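Local coordinates for protein putative hydrolase (Shewanella frigidimarina, PDB 3LHO) that is probably an iron-dependent dioxygenase of the 2-oxoadipate dioxygenase/decarboxylase family, converting 2-oxoadipate to 2-hydroxyglutarate, at residues 58-72 with 82-96. Sequence-based numbering, arbitrary orientation. Where two conformers were deposited one is given.
Sequences AKHFTSIGYVDSGDY and KHFEHPDPKQPKVFI. With GOL (glycerol), chain G.
Val67 and Glu85 pair backbone to backbone as strands 67-72 and 82-85 run antiparallel, with Val67 N to Glu85 O at 2.8 Å; further along, a classic beta bulge sets two residues, Ser69 and Gly70, opposite His83. Tyr66 is gripped by the 82-96 segment from several sides. Its OH donates to Pro92 O (2.6 Å) in the carbonyl plane, which ties the loop to the residue that leads into strand 93-96, while His86 CB sits over one ring face, 3.7 Å from the Tyr66 centroid, and the His86 ring turns its edge to that face, planes at 62°. With an alanine in place of Tyr66, Pro92 O would probably lose this donor and a gap would open between His86 and Val94. Helix 58-62 lies on the same sheet: Val94 CG1 stands over the centre of the Phe61 ring, and Ala58 CB meets Phe84 CZ at 3.4 Å. On the Phe84 face of the hairpin, the Lys82 chain is bent at its last two torsions, which brings NZ between two carboxylates, 2.7 Å from Asp68 OD2 and 2.5 Å from Asp71 OD1. On the other face His83 is held at both ring nitrogens: ND1 and Tyr72 OH are hydrogen-bonded at 2.7 Å, and NE2 donates nearly straight (169°) to Glu85 OE2. Ser69 CB lies over the His83 ring, and Phe251 meets it from outside the hairpin. The chemistry thus divides this outer part of the seven-stranded sheet: an apolar layer seats the helix, paired charges brace the edge strand, and two bonds, one at each ring nitrogen, probably fix the rotation of the His83 ring.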
ATOM      1  N   ALA A  58       0.286  10.417   7.832  1.00 13.69           N
ATOM      2  CA  ALA A  58      -0.047  11.458   6.853  1.00 15.93           C
ATOM      3  C   ALA A  58       0.877  12.685   6.920  1.00 20.25           C
ATOM      4  O   ALA A  58       1.152  13.307   5.883  1.00 16.45           O
ATOM      5  CB  ALA A  58      -1.534  11.885   6.995  1.00 13.92           C
ATOM      6  N   LYS A  59       1.397  12.984   8.115  1.00 17.00           N
ATOM      7  CA  LYS A  59       2.266  14.153   8.306  1.00 20.60           C
ATOM      8  C   LYS A  59       3.541  14.056   7.474  1.00 19.58           C
ATOM      9  O   LYS A  59       4.138  15.078   7.116  1.00 19.95           O
ATOM     10  CB  LYS A  59       2.628  14.361   9.786  1.00 20.04           C
ATOM     11  CG  LYS A  59       1.581  15.085  10.598  1.00 27.41           C
ATOM     12  CD  LYS A  59       1.589  16.581  10.309  1.00 34.72           C
ATOM     13  CE  LYS A  59       0.584  17.295  11.200  1.00 39.41           C
ATOM     14  NZ  LYS A  59       0.338  18.690  10.710  1.00 46.91           N
ATOM     15  N   HIS A  60       3.971  12.833   7.179  1.00 16.91           N
ATOM     16  CA  HIS A  60       5.145  12.629   6.307  1.00 16.21           C
ATOM     17  C   HIS A  60       4.875  13.129   4.912  1.00 15.72           C
ATOM     18  O   HIS A  60       5.793  13.403   4.167  1.00 18.26           O
ATOM     19  CB  HIS A  60       5.614  11.167   6.322  1.00 13.76           C
ATOM     20  CG  HIS A  60       6.189  10.770   7.637  1.00 14.68           C
ATOM     21  ND1 HIS A  60       7.553  10.734   7.868  1.00 19.04           N
ATOM     22  CD2 HIS A  60       5.598  10.483   8.822  1.00 13.41           C
ATOM     23  CE1 HIS A  60       7.769  10.435   9.136  1.00 17.82           C
ATOM     24  NE2 HIS A  60       6.609  10.285   9.740  1.00 20.81           N
ATOM     25  N   PHE A  61       3.593  13.266   4.560  1.00 15.35           N
ATOM     26  CA  PHE A  61       3.233  13.729   3.222  1.00 13.48           C
ATOM     27  C   PHE A  61       2.704  15.179   3.227  1.00 13.69           C
ATOM     28  O   PHE A  61       3.047  15.977   2.337  1.00 15.20           O
ATOM     29  CB  PHE A  61       2.236  12.760   2.639  1.00 11.81           C
ATOM     30  CG  PHE A  61       2.754  11.351   2.508  1.00 12.91           C
ATOM     31  CD1 PHE A  61       2.623  10.438   3.545  1.00 14.33           C
ATOM     32  CD2 PHE A  61       3.423  10.963   1.365  1.00 11.41           C
ATOM     33  CE1 PHE A  61       3.105   9.157   3.434  1.00 15.17           C
ATOM     34  CE2 PHE A  61       3.913   9.690   1.220  1.00 11.33           C
ATOM     35  CZ  PHE A  61       3.778   8.776   2.248  1.00 15.15           C
ATOM     36  N   THR A  62       1.872  15.530   4.198  1.00 15.13           N
ATOM     37  CA  THR A  62       1.311  16.885   4.255  1.00 13.17           C
ATOM     38  C   THR A  62       2.413  17.901   4.536  1.00 17.33           C
ATOM     39  O   THR A  62       2.321  19.035   4.105  1.00 17.94           O
ATOM     40  CB  THR A  62       0.211  17.026   5.279  1.00 18.74           C
ATOM     41  OG1 THR A  62       0.728  16.676   6.574  1.00 16.85           O
ATOM     42  CG2 THR A  62      -0.981  16.164   4.900  1.00 15.52           C
ATOM     43  N   SER A  63       3.500  17.464   5.158  1.00 16.86           N
ATOM     44  CA  SER A  63       4.612  18.360   5.417  1.00 18.41           C
ATOM     45  C   SER A  63       5.390  18.755   4.149  1.00 21.28           C
ATOM     46  O   SER A  63       6.139  19.725   4.180  1.00 22.60           O
ATOM     47  CB  SER A  63       5.535  17.704   6.419  1.00 17.49           C
ATOM     48  OG  SER A  63       6.209  16.621   5.800  1.00 23.63           O
ATOM     49  N   ILE A  64       5.231  18.016   3.047  1.00 20.94           N
ATOM     50  CA  ILE A  64       5.928  18.305   1.796  1.00 20.22           C
ATOM     51  C   ILE A  64       4.933  18.574   0.646  1.00 20.92           C
ATOM     52  O   ILE A  64       5.235  18.316  -0.536  1.00 21.59           O
ATOM     53  CB  ILE A  64       6.895  17.169   1.408  1.00 21.26           C
ATOM     54  CG1 ILE A  64       6.168  15.798   1.324  1.00 21.84           C
ATOM     55  CG2 ILE A  64       8.060  17.084   2.420  1.00 25.91           C
ATOM     56  CD1 ILE A  64       7.024  14.705   0.815  1.00 23.77           C
ATOM     57  N   GLY A  65       3.728  19.013   0.995  1.00 20.15           N
ATOM     58  CA  GLY A  65       2.783  19.511   0.005  1.00 19.29           C
ATOM     59  C   GLY A  65       1.534  18.734  -0.317  1.00 20.40           C
ATOM     60  O   GLY A  65       0.697  19.241  -1.039  1.00 18.17           O
ATOM     61  N   TYR A  66       1.383  17.514   0.214  1.00 17.63           N
ATOM     62  CA  TYR A  66       0.149  16.774  -0.014  1.00 15.19           C
ATOM     63  C   TYR A  66      -1.011  17.408   0.694  1.00 15.46           C
ATOM     64  O   TYR A  66      -0.892  17.958   1.788  1.00 16.01           O
ATOM     65  CB  TYR A  66       0.306  15.282   0.395  1.00 14.91           C
ATOM     66  CG  TYR A  66       0.994  14.442  -0.650  1.00 15.04           C
ATOM     67  CD1 TYR A  66       2.398  14.407  -0.783  1.00 13.58           C
ATOM     68  CD2 TYR A  66       0.244  13.710  -1.562  1.00 17.93           C
ATOM     69  CE1 TYR A  66       3.011  13.614  -1.820  1.00 16.21           C
ATOM     70  CE2 TYR A  66       0.839  12.930  -2.559  1.00 11.83           C
ATOM     71  CZ  TYR A  66       2.214  12.900  -2.709  1.00 14.63           C
ATOM     72  OH  TYR A  66       2.712  12.118  -3.754  1.00 14.01           O
ATOM     73  N   VAL A  67      -2.174  17.287   0.091  1.00 16.85           N
ATOM     74  CA  VAL A  67      -3.389  17.878   0.603  0.50 17.69           C
ATOM     75  C   VAL A  67      -4.428  16.775   0.776  1.00 18.05           C
ATOM     76  O   VAL A  67      -4.578  15.937  -0.104  1.00 17.41           O
ATOM     77  CB  VAL A  67      -3.928  18.932  -0.373  0.50 19.27           C
ATOM     78  CG1 VAL A  67      -5.277  19.497   0.123  0.50 13.73           C
ATOM     79  CG2 VAL A  67      -2.870  20.054  -0.590  0.50 20.65           C
ATOM     80  N   ASP A  68      -5.112  16.800   1.908  1.00 18.12           N
ATOM     81  CA  ASP A  68      -6.223  15.928   2.206  1.00 19.28           C
ATOM     82  C   ASP A  68      -7.284  16.048   1.120  1.00 18.45           C
ATOM     83  O   ASP A  68      -7.779  17.129   0.889  1.00 19.96           O
ATOM     84  CB  ASP A  68      -6.771  16.349   3.580  1.00 22.10           C
ATOM     85  CG  ASP A  68      -7.861  15.459   4.068  1.00 28.12           C
ATOM     86  OD1 ASP A  68      -8.263  14.499   3.339  1.00 33.48           O
ATOM     87  OD2 ASP A  68      -8.304  15.719   5.202  1.00 26.03           O
ATOM     88  N   SER A  69      -7.618  14.946   0.453  1.00 16.27           N
ATOM     89  CA  SER A  69      -8.430  14.958  -0.755  1.00 18.61           C
ATOM     90  C   SER A  69      -9.587  13.958  -0.764  1.00 20.64           C
ATOM     91  O   SER A  69     -10.319  13.916  -1.735  1.00 22.29           O
ATOM     92  CB  SER A  69      -7.554  14.712  -2.000  1.00 20.10           C
ATOM     93  OG  SER A  69      -6.576  15.744  -2.158  1.00 23.06           O
ATOM     94  N   GLY A  70      -9.765  13.144   0.275  1.00 19.77           N
ATOM     95  CA  GLY A  70     -10.857  12.140   0.269  1.00 20.38           C
ATOM     96  C   GLY A  70     -10.888  11.328   1.552  1.00 21.20           C
ATOM     97  O   GLY A  70      -9.833  10.994   2.059  1.00 17.87           O
ATOM     98  N   ASP A  71     -12.085  11.075   2.095  1.00 18.89           N
ATOM     99  CA  ASP A  71     -12.321  10.294   3.327  1.00 20.40           C
ATOM    100  C   ASP A  71     -13.124   9.045   2.953  1.00 21.30           C
ATOM    101  O   ASP A  71     -14.035   9.136   2.146  1.00 19.93           O
ATOM    102  CB  ASP A  71     -13.118  11.126   4.342  1.00 19.62           C
ATOM    103  CG  ASP A  71     -12.268  12.167   5.063  1.00 26.70           C
ATOM    104  OD1 ASP A  71     -11.056  12.276   4.757  1.00 21.35           O
ATOM    105  OD2 ASP A  71     -12.811  12.868   5.937  1.00 22.23           O
ATOM    106  N   TYR A  72     -12.756   7.895   3.508  1.00 19.84           N
ATOM    107  CA  TYR A  72     -13.392   6.611   3.182  1.00 21.86           C
ATOM    108  C   TYR A  72     -13.615   5.790   4.445  1.00 20.87           C
ATOM    109  O   TYR A  72     -12.816   5.815   5.360  1.00 17.29           O
ATOM    110  CB  TYR A  72     -12.481   5.790   2.264  1.00 21.94           C
ATOM    111  CG  TYR A  72     -12.021   6.549   1.046  1.00 24.67           C
ATOM    112  CD1 TYR A  72     -12.816   6.621  -0.087  1.00 24.13           C
ATOM    113  CD2 TYR A  72     -10.814   7.221   1.041  1.00 18.33           C
ATOM    114  CE1 TYR A  72     -12.395   7.343  -1.216  1.00 31.25           C
ATOM    115  CE2 TYR A  72     -10.385   7.945  -0.059  1.00 20.13           C
ATOM    116  CZ  TYR A  72     -11.164   7.984  -1.193  1.00 22.83           C
ATOM    117  OH  TYR A  72     -10.753   8.713  -2.274  1.00 24.95           O
ATOM    118  N   LYS A  82      -8.041   7.682   4.139  1.00 15.28           N
ATOM    119  CA  LYS A  82      -8.058   8.974   3.435  1.00 16.43           C
ATOM    120  C   LYS A  82      -7.047   8.858   2.289  1.00 18.02           C
ATOM    121  O   LYS A  82      -6.093   8.019   2.364  1.00 15.90           O
ATOM    122  CB  LYS A  82      -7.605  10.123   4.353  1.00 15.71           C
ATOM    123  CG  LYS A  82      -8.377  10.351   5.685  1.00 14.40           C
ATOM    124  CD  LYS A  82      -7.669  11.399   6.617  1.00 16.68           C
ATOM    125  CE  LYS A  82      -7.789  12.817   6.146  1.00 15.48           C
ATOM    126  NZ  LYS A  82      -9.209  13.348   6.069  1.00 18.26           N
ATOM    127  N   HIS A  83      -7.250   9.683   1.257  1.00 17.01           N
ATOM    128  CA  HIS A  83      -6.237   9.863   0.246  1.00 16.44           C
ATOM    129  C   HIS A  83      -5.831  11.321   0.163  1.00 16.33           C
ATOM    130  O   HIS A  83      -6.603  12.219   0.521  1.00 13.41           O
ATOM    131  CB  HIS A  83      -6.643   9.225  -1.115  1.00 17.81           C
ATOM    132  CG  HIS A  83      -7.204  10.180  -2.114  1.00 18.34           C
ATOM    133  ND1 HIS A  83      -8.564  10.376  -2.289  1.00 14.63           N
ATOM    134  CD2 HIS A  83      -6.584  10.963  -3.030  1.00 15.42           C
ATOM    135  CE1 HIS A  83      -8.742  11.272  -3.255  1.00 18.76           C
ATOM    136  NE2 HIS A  83      -7.552  11.639  -3.726  1.00 21.75           N
ATOM    137  N   PHE A  84      -4.558  11.503  -0.248  1.00 14.33           N
ATOM    138  CA  PHE A  84      -3.882  12.783  -0.352  1.00 14.98           C
ATOM    139  C   PHE A  84      -3.339  12.969  -1.769  1.00 14.45           C
ATOM    140  O   PHE A  84      -2.877  12.005  -2.395  1.00 14.96           O
ATOM    141  CB  PHE A  84      -2.730  12.886   0.681  1.00 17.73           C
ATOM    142  CG  PHE A  84      -3.171  12.631   2.094  1.00 16.82           C
ATOM    143  CD1 PHE A  84      -3.366  11.313   2.541  1.00 16.98           C
ATOM    144  CD2 PHE A  84      -3.436  13.675   2.954  1.00 16.31           C
ATOM    145  CE1 PHE A  84      -3.820  11.059   3.814  1.00 16.83           C
ATOM    146  CE2 PHE A  84      -3.890  13.440   4.260  1.00 15.69           C
ATOM    147  CZ  PHE A  84      -4.074  12.115   4.692  1.00 13.76           C
ATOM    148  N   GLU A  85      -3.390  14.222  -2.240  1.00 16.70           N
ATOM    149  CA  GLU A  85      -2.943  14.626  -3.564  1.00 16.16           C
ATOM    150  C   GLU A  85      -1.900  15.748  -3.488  1.00 17.71           C
ATOM    151  O   GLU A  85      -1.965  16.609  -2.585  1.00 16.66           O
ATOM    152  CB  GLU A  85      -4.127  15.126  -4.380  1.00 18.47           C
ATOM    153  CG  GLU A  85      -5.114  14.009  -4.706  1.00 17.13           C
ATOM    154  CD  GLU A  85      -6.345  14.484  -5.452  1.00 25.52           C
ATOM    155  OE1 GLU A  85      -6.382  15.663  -5.886  1.00 26.21           O
ATOM    156  OE2 GLU A  85      -7.285  13.658  -5.580  1.00 25.23           O
ATOM    157  N   HIS A  86      -0.924  15.679  -4.400  1.00 17.83           N
ATOM    158  CA  HIS A  86       0.180  16.639  -4.479  1.00 19.14           C
ATOM    159  C   HIS A  86      -0.108  17.589  -5.675  1.00 20.48           C
ATOM    160  O   HIS A  86      -0.790  17.184  -6.640  1.00 19.46           O
ATOM    161  CB  HIS A  86       1.497  15.894  -4.655  1.00 20.09           C
ATOM    162  CG  HIS A  86       2.711  16.749  -4.521  1.00 18.00           C
ATOM    163  ND1 HIS A  86       3.220  17.486  -5.566  1.00 17.98           N
ATOM    164  CD2 HIS A  86       3.528  16.978  -3.462  1.00 29.60           C
ATOM    165  CE1 HIS A  86       4.307  18.129  -5.163  1.00 24.58           C
ATOM    166  NE2 HIS A  86       4.517  17.839  -3.886  1.00 24.57           N
ATOM    167  N   PRO A  87       0.341  18.858  -5.583  1.00 20.31           N
ATOM    168  CA  PRO A  87       0.079  19.796  -6.714  1.00 18.90           C
ATOM    169  C   PRO A  87       0.720  19.376  -8.053  1.00 19.37           C
ATOM    170  O   PRO A  87       0.233  19.763  -9.123  1.00 18.03           O
ATOM    171  CB  PRO A  87       0.647  21.138  -6.222  1.00 22.30           C
ATOM    172  CG  PRO A  87       1.356  20.864  -4.912  1.00 25.25           C
ATOM    173  CD  PRO A  87       0.826  19.564  -4.371  1.00 19.01           C
ATOM    174  N   ASP A  88       1.808  18.610  -7.987  1.00 17.01           N
ATOM    175  CA  ASP A  88       2.439  18.016  -9.168  1.00 17.99           C
ATOM    176  C   ASP A  88       1.754  16.691  -9.557  1.00 20.24           C
ATOM    177  O   ASP A  88       1.845  15.675  -8.820  1.00 15.93           O
ATOM    178  CB  ASP A  88       3.904  17.776  -8.854  1.00 18.74           C
ATOM    179  CG  ASP A  88       4.696  17.185 -10.018  1.00 23.15           C
ATOM    180  OD1 ASP A  88       4.143  16.863 -11.078  1.00 21.76           O
ATOM    181  OD2 ASP A  88       5.898  16.998  -9.816  1.00 30.63           O
ATOM    182  N   PRO A  89       1.088  16.675 -10.723  1.00 20.25           N
ATOM    183  CA  PRO A  89       0.361  15.460 -11.153  1.00 20.18           C
ATOM    184  C   PRO A  89       1.240  14.247 -11.431  1.00 18.22           C
ATOM    185  O   PRO A  89       0.728  13.146 -11.463  1.00 22.14           O
ATOM    186  CB  PRO A  89      -0.351  15.912 -12.431  1.00 22.15           C
ATOM    187  CG  PRO A  89       0.569  16.922 -12.996  1.00 21.68           C
ATOM    188  CD  PRO A  89       1.071  17.704 -11.786  1.00 22.01           C
ATOM    189  N   LYS A  90       2.557  14.415 -11.591  1.00 17.02           N
ATOM    190  CA  LYS A  90       3.459  13.264 -11.706  1.00 20.10           C
ATOM    191  C   LYS A  90       3.576  12.457 -10.400  1.00 18.32           C
ATOM    192  O   LYS A  90       4.011  11.315 -10.429  1.00 22.98           O
ATOM    193  CB  LYS A  90       4.872  13.699 -12.090  1.00 18.79           C
ATOM    194  CG  LYS A  90       4.991  14.287 -13.500  1.00 35.29           C
ATOM    195  CD  LYS A  90       6.466  14.422 -13.913  1.00 42.78           C
ATOM    196  CE  LYS A  90       6.639  15.119 -15.273  1.00 55.53           C
ATOM    197  NZ  LYS A  90       6.500  16.613 -15.206  1.00 56.05           N
ATOM    198  N   GLN A  91       3.259  13.088  -9.267  1.00 14.80           N
ATOM    199  CA  GLN A  91       3.442  12.453  -7.984  1.00 17.03           C
ATOM    200  C   GLN A  91       2.257  11.545  -7.698  1.00 15.78           C
ATOM    201  O   GLN A  91       1.135  11.815  -8.113  1.00 18.12           O
ATOM    202  CB  GLN A  91       3.674  13.492  -6.872  1.00 13.58           C
ATOM    203  CG  GLN A  91       4.937  14.364  -7.047  1.00 18.92           C
ATOM    204  CD  GLN A  91       6.203  13.564  -7.058  1.00 21.68           C
ATOM    205  OE1 GLN A  91       6.261  12.445  -6.543  1.00 22.52           O
ATOM    206  NE2 GLN A  91       7.228  14.119  -7.655  1.00 24.22           N
ATOM    207  N   PRO A  92       2.517  10.418  -7.035  1.00 15.55           N
ATOM    208  CA  PRO A  92       1.430   9.522  -6.760  1.00 15.79           C
ATOM    209  C   PRO A  92       0.410  10.087  -5.767  1.00 15.15           C
ATOM    210  O   PRO A  92       0.764  10.852  -4.870  1.00 16.49           O
ATOM    211  CB  PRO A  92       2.152   8.298  -6.162  1.00 15.39           C
ATOM    212  CG  PRO A  92       3.460   8.782  -5.705  1.00 22.91           C
ATOM    213  CD  PRO A  92       3.824   9.871  -6.636  1.00 15.61           C
ATOM    214  N   LYS A  93      -0.847   9.681  -5.869  1.00 15.94           N
ATOM    215  CA  LYS A  93      -1.722   9.821  -4.763  1.00 16.55           C
ATOM    216  C   LYS A  93      -1.247   8.916  -3.638  1.00 14.51           C
ATOM    217  O   LYS A  93      -0.659   7.886  -3.875  1.00 16.04           O
ATOM    218  CB  LYS A  93      -3.181   9.414  -5.122  1.00 14.77           C
ATOM    219  CG  LYS A  93      -3.785  10.210  -6.257  1.00 18.89           C
ATOM    220  CD  LYS A  93      -5.190   9.683  -6.528  1.00 23.81           C
ATOM    221  CE  LYS A  93      -5.679  10.048  -7.887  1.00 37.52           C
ATOM    222  NZ  LYS A  93      -4.974   9.204  -8.894  1.00 42.07           N
ATOM    223  N   VAL A  94      -1.576   9.301  -2.416  1.00 16.39           N
ATOM    224  CA  VAL A  94      -1.216   8.587  -1.218  1.00 15.16           C
ATOM    225  C   VAL A  94      -2.487   8.157  -0.475  1.00 18.85           C
ATOM    226  O   VAL A  94      -3.302   8.964  -0.053  1.00 18.15           O
ATOM    227  CB  VAL A  94      -0.269   9.432  -0.323  1.00 16.80           C
ATOM    228  CG1 VAL A  94      -0.034   8.705   1.031  1.00 12.24           C
ATOM    229  CG2 VAL A  94       1.024   9.726  -1.092  1.00 17.36           C
ATOM    230  N   PHE A  95      -2.657   6.854  -0.395  1.00 17.28           N
ATOM    231  CA  PHE A  95      -3.791   6.255   0.247  1.00 19.81           C
ATOM    232  C   PHE A  95      -3.309   5.679   1.588  1.00 19.15           C
ATOM    233  O   PHE A  95      -2.366   4.847   1.611  1.00 15.46           O
ATOM    234  CB  PHE A  95      -4.312   5.138  -0.629  1.00 19.37           C
ATOM    235  CG  PHE A  95      -5.581   4.530  -0.130  1.00 23.84           C
ATOM    236  CD1 PHE A  95      -6.813   5.136  -0.365  1.00 26.70           C
ATOM    237  CD2 PHE A  95      -5.528   3.323   0.598  1.00 34.68           C
ATOM    238  CE1 PHE A  95      -8.016   4.555   0.123  1.00 21.50           C
ATOM    239  CE2 PHE A  95      -6.682   2.728   1.080  1.00 19.26           C
ATOM    240  CZ  PHE A  95      -7.955   3.349   0.842  1.00 22.42           C
ATOM    241  N   ILE A  96      -3.929   6.136   2.679  1.00 16.49           N
ATOM    242  CA  ILE A  96      -3.535   5.709   4.038  1.00 17.55           C
ATOM    243  C   ILE A  96      -4.766   5.214   4.761  1.00 18.80           C
ATOM    244  O   ILE A  96      -5.790   5.906   4.875  1.00 18.58           O
ATOM    245  CB  ILE A  96      -2.779   6.781   4.860  1.00 15.96           C
ATOM    246  CG1 ILE A  96      -1.656   7.460   4.080  1.00 16.03           C
ATOM    247  CG2 ILE A  96      -2.263   6.149   6.198  1.00 12.56           C
ATOM    248  CD1 ILE A  96      -0.949   8.627   4.897  1.00 13.20           C
TER
HETATM  249  C1  GOL G 272       5.259  22.301  -1.371  1.00 60.74           C
HETATM  250  O1  GOL G 272       4.040  22.847  -1.853  1.00 60.86           O
HETATM  251  C2  GOL G 272       6.059  21.742  -2.549  1.00 59.86           C
HETATM  252  O2  GOL G 272       5.136  21.317  -3.529  1.00 50.34           O
HETATM  253  C3  GOL G 272       7.083  20.659  -2.121  1.00 61.03           C
HETATM  254  O3  GOL G 272       6.856  19.348  -2.650  1.00 53.04           O